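Local coordinates for phenazine biosynthesis protein PhzF family (Enterococcus faecalis, PDB 1S7J) that belongs to the PhzF family of phenazine biosynthesis proteins and probably acts as an isomerase, at residues 4-9 with 83-88; 74-79 with 111-116; 137-142 with 215-220. All coordinates share one frame; numbering follows the deposited sequence.

Interaction 1. Residues 4-9 with 83-88; sequences PYYIVD and FNYYSV
Y6 and Y85 both hold CG anti to their own carbonyl carbon (chi1 -59° and -57°), and with these torsions the strand ring extends toward the helix end while the helix ring extends back to meet it. Y6 CE2 sits over one face of the Y85 ring, displaced toward its rim, and comes within 3.6 Å of Y85 CG. The planes are inclined at 49° with centroids 4.9 Å apart, so this is an oblique aromatic pair that fits neither a stack nor a T-shape. Y86, just past the last helical turn, adds a second ring, its CE2 lying 4.0 Å from Y6 OH. V81 of helix 72-85 also touches Y6, and L252 of strand 243-259 touches both Y6 and Y85.

No direct hydrogen bond crosses the contact; water does the polar work. One water lies 2.7 Å from Y6 OH and makes a weak bond to Y86 OH. Another lies 2.8 Å from Y86 OH and donates weakly to the carbonyl oxygen of P4. The contact therefore divides by chemistry: carbon surfaces join strand 2-10 to the C-terminal end of helix 72-85, while at the partly exposed margin one water joins the two hydroxyls and a second runs from Y86 OH to P4 O.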
loop_
_atom_site.group_PDB
_atom_site.type_symbol
_atom_site.label_atom_id
_atom_site.label_comp_id
_atom_site.label_asym_id
_atom_site.label_seq_id
_atom_site.Cartn_x
_atom_site.Cartn_y
_atom_site.Cartn_z
ATOM N N PRO A 4 5.456 7.201 22.750
ATOM C CA PRO A 4 5.845 5.911 22.152
ATOM C C PRO A 4 5.573 5.863 20.638
ATOM O O PRO A 4 4.615 6.472 20.160
ATOM C CB PRO A 4 4.937 4.904 22.883
ATOM C CG PRO A 4 4.633 5.589 24.196
ATOM C CD PRO A 4 4.411 7.013 23.773
ATOM N N TYR A 5 6.429 5.164 19.891
ATOM C CA TYR A 5 6.234 5.024 18.462
ATOM C C TYR A 5 6.688 3.670 18.040
ATOM O O TYR A 5 7.353 2.962 18.799
ATOM C CB TYR A 5 6.959 6.130 17.663
ATOM C CG TYR A 5 8.461 6.063 17.700
ATOM C CD1 TYR A 5 9.164 5.181 16.875
ATOM C CD2 TYR A 5 9.191 6.871 18.569
ATOM C CE1 TYR A 5 10.548 5.103 16.925
ATOM C CE2 TYR A 5 10.563 6.802 18.624
ATOM C CZ TYR A 5 11.243 5.918 17.801
ATOM O OH TYR A 5 12.611 5.854 17.866
ATOM N N TYR A 6 6.285 3.255 16.833
ATOM C CA TYR A 6 6.642 1.958 16.294
ATOM C C TYR A 6 6.972 2.116 14.832
ATOM O O TYR A 6 6.457 3.010 14.173
ATOM C CB TYR A 6 5.467 0.963 16.461
ATOM C CG TYR A 6 5.031 0.739 17.905
ATOM C CD1 TYR A 6 4.369 1.747 18.622
ATOM C CD2 TYR A 6 5.309 -0.457 18.560
ATOM C CE1 TYR A 6 4.009 1.565 19.958
ATOM C CE2 TYR A 6 4.953 -0.649 19.894
ATOM C CZ TYR A 6 4.308 0.362 20.586
ATOM O OH TYR A 6 3.987 0.170 21.902
ATOM N N ILE A 7 7.895 1.309 14.344
ATOM C CA ILE A 7 8.289 1.341 12.946
ATOM C C ILE A 7 8.035 -0.050 12.475
ATOM O O ILE A 7 8.684 -0.988 12.939
ATOM C CB ILE A 7 9.794 1.643 12.766
ATOM C CG1 ILE A 7 10.186 2.938 13.477
ATOM C CG2 ILE A 7 10.122 1.725 11.294
ATOM C CD1 ILE A 7 9.498 4.157 12.955
ATOM N N VAL A 8 7.068 -0.227 11.595
ATOM C CA VAL A 8 6.760 -1.545 11.101
ATOM C C VAL A 8 6.812 -1.663 9.603
ATOM O O VAL A 8 6.531 -0.699 8.876
ATOM C CB VAL A 8 5.390 -2.059 11.667
ATOM C CG1 VAL A 8 4.693 -0.973 12.459
ATOM C CG2 VAL A 8 4.495 -2.601 10.568
ATOM N N ASP A 9 7.275 -2.807 9.139
ATOM C CA ASP A 9 7.357 -3.098 7.729
ATOM C C ASP A 9 6.076 -3.875 7.385
ATOM O O ASP A 9 5.937 -5.053 7.739
ATOM C CB ASP A 9 8.595 -3.949 7.426
ATOM C CG ASP A 9 9.897 -3.232 7.781
ATOM O OD1 ASP A 9 10.905 -3.923 8.041
ATOM O OD2 ASP A 9 9.910 -1.982 7.809
ATOM N N PHE A 83 -3.281 -4.042 17.666
ATOM C CA PHE A 83 -3.579 -5.441 17.934
ATOM C C PHE A 83 -2.539 -6.128 18.811
ATOM O O PHE A 83 -2.882 -6.946 19.667
ATOM C CB PHE A 83 -3.679 -6.238 16.619
ATOM C CG PHE A 83 -5.017 -6.126 15.924
ATOM C CD1 PHE A 83 -5.103 -5.592 14.629
ATOM C CD2 PHE A 83 -6.184 -6.582 16.540
ATOM C CE1 PHE A 83 -6.341 -5.518 13.960
ATOM C CE2 PHE A 83 -7.424 -6.512 15.881
ATOM C CZ PHE A 83 -7.498 -5.980 14.589
ATOM N N ASN A 84 -1.272 -5.817 18.581
ATOM C CA ASN A 84 -0.193 -6.438 19.328
ATOM C C ASN A 84 0.336 -5.721 20.543
ATOM O O ASN A 84 0.960 -6.342 21.387
ATOM C CB ASN A 84 0.968 -6.774 18.377
ATOM C CG ASN A 84 0.605 -7.790 17.340
ATOM O OD1 ASN A 84 0.752 -8.972 17.557
ATOM N ND2 ASN A 84 0.079 -7.319 16.221
ATOM N N TYR A 85 0.114 -4.411 20.644
ATOM C CA TYR A 85 0.651 -3.661 21.783
ATOM C C TYR A 85 -0.332 -2.855 22.613
ATOM O O TYR A 85 0.020 -2.366 23.681
ATOM C CB TYR A 85 1.802 -2.740 21.310
ATOM C CG TYR A 85 2.937 -3.486 20.615
ATOM C CD1 TYR A 85 2.855 -3.810 19.268
ATOM C CD2 TYR A 85 4.072 -3.913 21.333
ATOM C CE1 TYR A 85 3.857 -4.550 18.634
ATOM C CE2 TYR A 85 5.092 -4.659 20.698
ATOM C CZ TYR A 85 4.967 -4.978 19.355
ATOM O OH TYR A 85 5.903 -5.776 18.732
ATOM N N TYR A 86 -1.563 -2.699 22.125
ATOM C CA TYR A 86 -2.561 -1.925 22.867
ATOM C C TYR A 86 -3.750 -2.719 23.299
ATOM O O TYR A 86 -4.803 -2.162 23.648
ATOM C CB TYR A 86 -2.965 -0.682 22.087
ATOM C CG TYR A 86 -1.907 0.373 22.121
ATOM C CD1 TYR A 86 -1.948 1.401 23.069
ATOM C CD2 TYR A 86 -0.818 0.333 21.240
ATOM C CE1 TYR A 86 -0.940 2.347 23.149
ATOM C CE2 TYR A 86 0.195 1.271 21.313
ATOM C CZ TYR A 86 0.130 2.282 22.272
ATOM O OH TYR A 86 1.115 3.229 22.346
ATOM N N SER A 87 -3.579 -4.038 23.296
ATOM C CA SER A 87 -4.592 -4.996 23.715
ATOM C C SER A 87 -6.026 -4.790 23.226
ATOM O O SER A 87 -6.906 -4.382 24.003
ATOM C CB SER A 87 -4.582 -5.139 25.255
ATOM O OG SER A 87 -3.427 -5.841 25.710
ATOM N N VAL A 88 -6.257 -5.019 21.952
ATOM C CA VAL A 88 -7.608 -4.919 21.441
ATOM C C VAL A 88 -8.051 -6.379 21.349
ATOM O O VAL A 88 -7.331 -7.225 20.793
ATOM C CB VAL A 88 -7.695 -4.190 20.065
ATOM C CG1 VAL A 88 -7.270 -2.738 20.221
ATOM C CG2 VAL A 88 -6.851 -4.869 19.053
HETATM O O HOH W 1 2.423 4.313 20.097
HETATM O O HOH W 2 2.814 1.475 23.943
#

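Interaction 2. Residues 74-79 with 111-116; sequences ATLATA and YYLDFP
L76 carries the tight part of this contact, set against both Y111 and L113 on the strand. With CG anti to the backbone N (chi1 -176°), the leucine leads away from its helix so that CG comes 3.8 Å from Y111 CB, and L76 CB lies 3.9 Å from L113 CD1. L113 CD1 also meets L76 CD1 at 4.0 Å, which means L113 touches both the root and one tip of the leucine. L76 crosses each strand side chain at roughly a right angle.

The packing is looser along the flank. T75 and A79 direct their CB atoms at the strand without reaching contact distance, and V104 of strand 100-107 meets both instead. On the other face of strand 110-116, Y112 turns away from the helix and is partly exposed.

The polar groups find partners away from the interface: T78 OG1 donates to A74 O at 2.8 Å, an oxygen that also accepts T78 N, T75 OG1 is hydrogen-bonded to W61 NE1 and C71 O, and Y111 OH bonds N84 ND2. Since no hydrogen bond crosses between the segments, the direct contact between them is apolar packing, consistent with a central helix packed inside a beta-barrel, as in the diaminopimelate epimerase-like fold.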
loop_
_atom_site.group_PDB
_atom_site.type_symbol
_atom_site.label_atom_id
_atom_site.label_comp_id
_atom_site.label_asym_id
_atom_site.label_seq_id
_atom_site.Cartn_x
_atom_site.Cartn_y
_atom_site.Cartn_z
ATOM N N ALA A 74 0.168 1.827 5.804
ATOM C CA ALA A 74 0.244 2.560 7.061
ATOM C C ALA A 74 -0.968 2.294 7.937
ATOM O O ALA A 74 -0.934 2.539 9.152
ATOM C CB ALA A 74 0.375 4.054 6.792
ATOM N N THR A 75 -2.062 1.882 7.318
ATOM C CA THR A 75 -3.266 1.576 8.048
ATOM C C THR A 75 -3.074 0.189 8.642
ATOM O O THR A 75 -3.397 -0.053 9.807
ATOM C CB THR A 75 -4.513 1.643 7.127
ATOM O OG1 THR A 75 -4.795 3.007 6.829
ATOM C CG2 THR A 75 -5.732 1.053 7.807
ATOM N N LEU A 76 -2.512 -0.708 7.848
ATOM C CA LEU A 76 -2.242 -2.055 8.281
ATOM C C LEU A 76 -1.266 -2.000 9.442
ATOM O O LEU A 76 -1.401 -2.729 10.421
ATOM C CB LEU A 76 -1.645 -2.860 7.121
ATOM C CG LEU A 76 -1.345 -4.352 7.298
ATOM C CD1 LEU A 76 -1.307 -5.014 5.953
ATOM C CD2 LEU A 76 -0.034 -4.573 8.057
ATOM N N ALA A 77 -0.270 -1.115 9.316
ATOM C CA ALA A 77 0.744 -0.932 10.332
ATOM C C ALA A 77 0.132 -0.465 11.623
ATOM O O ALA A 77 0.426 -1.011 12.679
ATOM C CB ALA A 77 1.807 0.062 9.847
ATOM N N THR A 78 -0.712 0.561 11.547
ATOM C CA THR A 78 -1.384 1.102 12.729
ATOM C C THR A 78 -2.237 0.046 13.388
ATOM O O THR A 78 -2.398 0.039 14.604
ATOM C CB THR A 78 -2.266 2.257 12.380
ATOM O OG1 THR A 78 -1.488 3.299 11.806
ATOM C CG2 THR A 78 -2.952 2.794 13.616
ATOM N N ALA A 79 -2.837 -0.812 12.574
ATOM C CA ALA A 79 -3.672 -1.879 13.063
ATOM C C ALA A 79 -2.784 -2.873 13.808
ATOM O O ALA A 79 -3.086 -3.279 14.940
ATOM C CB ALA A 79 -4.371 -2.579 11.889
ATOM N N TYR A 111 -3.468 -9.302 8.434
ATOM C CA TYR A 111 -4.319 -8.140 8.646
ATOM C C TYR A 111 -4.971 -7.874 7.286
ATOM O O TYR A 111 -4.295 -7.882 6.249
ATOM C CB TYR A 111 -3.474 -6.945 9.135
ATOM C CG TYR A 111 -2.692 -7.297 10.393
ATOM C CD1 TYR A 111 -1.547 -8.101 10.316
ATOM C CD2 TYR A 111 -3.183 -6.970 11.668
ATOM C CE1 TYR A 111 -0.925 -8.591 11.462
ATOM C CE2 TYR A 111 -2.554 -7.457 12.827
ATOM C CZ TYR A 111 -1.434 -8.278 12.708
ATOM O OH TYR A 111 -0.883 -8.849 13.811
ATOM N N TYR A 112 -6.289 -7.747 7.290
ATOM C CA TYR A 112 -7.046 -7.548 6.066
ATOM C C TYR A 112 -7.630 -6.172 5.836
ATOM O O TYR A 112 -8.306 -5.612 6.698
ATOM C CB TYR A 112 -8.138 -8.612 5.964
ATOM C CG TYR A 112 -7.585 -10.008 5.913
ATOM C CD1 TYR A 112 -7.131 -10.646 7.077
ATOM C CD2 TYR A 112 -7.472 -10.692 4.698
ATOM C CE1 TYR A 112 -6.572 -11.932 7.027
ATOM C CE2 TYR A 112 -6.920 -11.971 4.635
ATOM C CZ TYR A 112 -6.470 -12.587 5.796
ATOM O OH TYR A 112 -5.909 -13.837 5.726
ATOM N N LEU A 113 -7.312 -5.612 4.682
ATOM C CA LEU A 113 -7.806 -4.311 4.282
ATOM C C LEU A 113 -8.750 -4.529 3.123
ATOM O O LEU A 113 -8.608 -5.506 2.371
ATOM C CB LEU A 113 -6.654 -3.410 3.845
ATOM C CG LEU A 113 -5.728 -2.798 4.899
ATOM C CD1 LEU A 113 -5.125 -3.850 5.794
ATOM C CD2 LEU A 113 -4.632 -2.047 4.174
ATOM N N ASP A 114 -9.700 -3.639 2.959
ATOM C CA ASP A 114 -10.682 -3.735 1.882
ATOM C C ASP A 114 -10.585 -2.540 0.951
ATOM O O ASP A 114 -10.448 -1.397 1.396
ATOM C CB ASP A 114 -12.100 -3.814 2.467
ATOM C CG ASP A 114 -12.410 -2.644 3.387
ATOM O OD1 ASP A 114 -12.916 -1.612 2.895
ATOM O OD2 ASP A 114 -12.122 -2.745 4.601
ATOM N N PHE A 115 -10.670 -2.800 -0.345
ATOM C CA PHE A 115 -10.602 -1.731 -1.338
ATOM C C PHE A 115 -11.689 -1.897 -2.388
ATOM O O PHE A 115 -12.168 -3.006 -2.631
ATOM C CB PHE A 115 -9.227 -1.714 -2.022
ATOM C CG PHE A 115 -8.121 -1.239 -1.142
ATOM C CD1 PHE A 115 -7.875 0.126 -0.982
ATOM C CD2 PHE A 115 -7.305 -2.153 -0.470
ATOM C CE1 PHE A 115 -6.842 0.574 -0.167
ATOM C CE2 PHE A 115 -6.276 -1.719 0.342
ATOM C CZ PHE A 115 -6.037 -0.349 0.497
ATOM N N PRO A 116 -12.122 -0.779 -3.016
ATOM C CA PRO A 116 -13.167 -0.830 -4.049
ATOM C C PRO A 116 -12.796 -1.725 -5.234
ATOM O O PRO A 116 -11.641 -1.792 -5.623
ATOM C CB PRO A 116 -13.301 0.640 -4.470
ATOM C CG PRO A 116 -11.971 1.269 -4.039
ATOM C CD PRO A 116 -11.735 0.611 -2.725
#

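Interaction 3. Residues 137-142 with 215-220; sequences IYEAYL and GKRLNQ
E139 and R217 approach from opposite directions, and a single ion pair forms where they meet, with E139 OE2 3.3 Å from R217 NH1. The carboxylate and guanidinium planes are only 8° apart, yet the oxygen lies well out of the guanidinium plane. No N-H is aimed at it, so the attraction is one of charge and not a hydrogen-bonded salt bridge.

In the next shell, the other carboxylate oxygen is held firmly. Y141, two residues further along the same strand, donates its hydroxyl to E139 OE1 at 2.7 Å, nearly along the C-O axis of that oxygen. E139 OE1 is also hydrogen-bonded to the hydroxyl of Y213, one turn earlier on the helix, and Y213 OH in turn bonds R217 NE. This tyrosine thus links acid and base directly, supplying the oriented bonds that the ion pair lacks, and these bonds would help fix the rotation of the carboxylate. On the helix side, the arginine leaves with CG anti to the backbone N and then bends at chi2 and chi3, which brings NH1 round to the acid.

Further out, the rings of Y141 and Y213 meet, while V149 touches the side chains of both E139 and R217. The ion pair thus lies at the surface, between the C-terminal end of helix 207-218 and strand 139-142, which is itself paired antiparallel with strands 121-122 and 146-149.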
loop_
_atom_site.group_PDB
_atom_site.type_symbol
_atom_site.label_atom_id
_atom_site.label_comp_id
_atom_site.label_asym_id
_atom_site.label_seq_id
_atom_site.Cartn_x
_atom_site.Cartn_y
_atom_site.Cartn_z
ATOM N N ILE A 137 4.796 -3.997 -23.593
ATOM C CA ILE A 137 3.536 -3.951 -22.863
ATOM C C ILE A 137 2.503 -4.717 -23.701
ATOM O O ILE A 137 2.128 -4.273 -24.790
ATOM C CB ILE A 137 3.065 -2.488 -22.686
ATOM C CG1 ILE A 137 4.058 -1.725 -21.804
ATOM C CG2 ILE A 137 1.654 -2.445 -22.109
ATOM C CD1 ILE A 137 3.765 -0.247 -21.683
ATOM N N TYR A 138 2.097 -5.880 -23.212
ATOM C CA TYR A 138 1.122 -6.722 -23.907
ATOM C C TYR A 138 -0.316 -6.177 -23.869
ATOM O O TYR A 138 -1.066 -6.313 -24.842
ATOM C CB TYR A 138 1.150 -8.137 -23.331
ATOM C CG TYR A 138 2.429 -8.880 -23.610
ATOM C CD1 TYR A 138 3.679 -8.314 -23.299
ATOM C CD2 TYR A 138 2.408 -10.145 -24.195
ATOM C CE1 TYR A 138 4.872 -8.996 -23.574
ATOM C CE2 TYR A 138 3.595 -10.837 -24.474
ATOM C CZ TYR A 138 4.821 -10.257 -24.161
ATOM O OH TYR A 138 5.980 -10.936 -24.450
ATOM N N GLU A 139 -0.700 -5.596 -22.736
ATOM C CA GLU A 139 -2.040 -5.046 -22.562
ATOM C C GLU A 139 -1.960 -3.741 -21.771
ATOM O O GLU A 139 -1.034 -3.546 -20.979
ATOM C CB GLU A 139 -2.921 -6.051 -21.808
ATOM C CG GLU A 139 -2.870 -7.482 -22.380
ATOM C CD GLU A 139 -3.710 -8.481 -21.590
ATOM O OE1 GLU A 139 -4.629 -8.053 -20.852
ATOM O OE2 GLU A 139 -3.455 -9.703 -21.719
ATOM N N ALA A 140 -2.906 -2.849 -22.000
ATOM C CA ALA A 140 -2.928 -1.573 -21.290
ATOM C C ALA A 140 -4.344 -1.257 -20.820
ATOM O O ALA A 140 -5.322 -1.616 -21.482
ATOM C CB ALA A 140 -2.391 -0.463 -22.177
ATOM N N TYR A 141 -4.447 -0.635 -19.642
ATOM C CA TYR A 141 -5.730 -0.270 -19.047
ATOM C C TYR A 141 -5.560 1.000 -18.212
ATOM O O TYR A 141 -4.434 1.433 -17.951
ATOM C CB TYR A 141 -6.235 -1.394 -18.144
ATOM C CG TYR A 141 -6.372 -2.749 -18.804
ATOM C CD1 TYR A 141 -5.315 -3.655 -18.801
ATOM C CD2 TYR A 141 -7.571 -3.142 -19.388
ATOM C CE1 TYR A 141 -5.448 -4.930 -19.356
ATOM C CE2 TYR A 141 -7.722 -4.418 -19.947
ATOM C CZ TYR A 141 -6.655 -5.307 -19.925
ATOM O OH TYR A 141 -6.812 -6.584 -20.451
ATOM N N LEU A 142 -6.673 1.611 -17.814
ATOM C CA LEU A 142 -6.616 2.815 -16.998
ATOM C C LEU A 142 -7.621 2.774 -15.843
ATOM O O LEU A 142 -8.689 2.171 -15.946
ATOM C CB LEU A 142 -6.825 4.076 -17.869
ATOM C CG LEU A 142 -6.538 5.523 -17.362
ATOM C CD1 LEU A 142 -7.744 6.106 -16.645
ATOM C CD2 LEU A 142 -5.276 5.595 -16.498
ATOM N N GLY A 215 -8.625 -11.721 -11.206
ATOM C CA GLY A 215 -9.682 -12.616 -10.790
ATOM C C GLY A 215 -10.485 -12.973 -12.023
ATOM O O GLY A 215 -10.788 -14.135 -12.267
ATOM N N LYS A 216 -10.824 -11.947 -12.814
ATOM C CA LYS A 216 -11.582 -12.132 -14.041
ATOM C C LYS A 216 -10.783 -12.956 -15.045
ATOM O O LYS A 216 -11.279 -13.941 -15.583
ATOM C CB LYS A 216 -11.946 -10.771 -14.657
ATOM C CG LYS A 216 -12.722 -10.880 -15.970
ATOM C CD LYS A 216 -13.240 -9.526 -16.454
ATOM C CE LYS A 216 -14.057 -9.681 -17.742
ATOM N NZ LYS A 216 -14.727 -8.412 -18.156
ATOM N N ARG A 217 -9.541 -12.545 -15.286
ATOM C CA ARG A 217 -8.678 -13.236 -16.227
ATOM C C ARG A 217 -8.322 -14.683 -15.817
ATOM O O ARG A 217 -8.264 -15.570 -16.670
ATOM C CB ARG A 217 -7.400 -12.428 -16.471
ATOM C CG ARG A 217 -6.634 -12.860 -17.707
ATOM C CD ARG A 217 -5.186 -13.181 -17.385
ATOM N NE ARG A 217 -4.270 -12.212 -17.979
ATOM C CZ ARG A 217 -3.185 -12.537 -18.674
ATOM N NH1 ARG A 217 -2.411 -11.585 -19.179
ATOM N NH2 ARG A 217 -2.872 -13.817 -18.865
ATOM N N LEU A 218 -8.045 -14.898 -14.530
ATOM C CA LEU A 218 -7.699 -16.245 -14.043
ATOM C C LEU A 218 -8.917 -17.042 -13.626
ATOM O O LEU A 218 -8.833 -18.267 -13.426
ATOM C CB LEU A 218 -6.711 -16.167 -12.876
ATOM C CG LEU A 218 -5.299 -15.684 -13.191
ATOM C CD1 LEU A 218 -4.431 -15.788 -11.949
ATOM C CD2 LEU A 218 -4.708 -16.515 -14.325
ATOM N N ASN A 219 -10.039 -16.346 -13.468
ATOM C CA ASN A 219 -11.315 -16.952 -13.078
ATOM C C ASN A 219 -11.233 -17.578 -11.672
ATOM O O ASN A 219 -11.400 -18.793 -11.498
ATOM C CB ASN A 219 -11.736 -18.000 -14.124
ATOM C CG ASN A 219 -13.233 -18.207 -14.183
ATOM O OD1 ASN A 219 -13.706 -19.295 -14.525
ATOM N ND2 ASN A 219 -14.004 -17.156 -13.874
ATOM N N GLN A 220 -10.961 -16.728 -10.675
ATOM C CA GLN A 220 -10.851 -17.168 -9.274
ATOM C C GLN A 220 -11.423 -16.139 -8.302
ATOM O O GLN A 220 -11.584 -14.955 -8.641
ATOM C CB GLN A 220 -9.389 -17.435 -8.910
ATOM C CG GLN A 220 -8.752 -18.557 -9.700
ATOM C CD GLN A 220 -7.259 -18.674 -9.475
ATOM O OE1 GLN A 220 -6.624 -19.614 -9.951
ATOM N NE2 GLN A 220 -6.687 -17.718 -8.755
#

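Interactions 1 and 2 share helix 72-85: its interior turns pack on strand 110-116 in the core, whereas its C-terminal end meets strand 2-10 in a partly buried setting. Their centres are 14 Å apart and they touch, through a probable hydrogen bond of N84 ND2 to Y111 OH (3.0 Å) and through packing of F83 CD1 on Y111 CE2 (3.6 Å). Interaction 3 stands apart at the surface, its centre 37 Å from that of interaction 1 and across the chain's centre, and joins helix 207-218 to strand 139-142. Chemistry follows depth: purely apolar in interaction 2, aromatic with bridging waters in interaction 1, ionic in interaction 3.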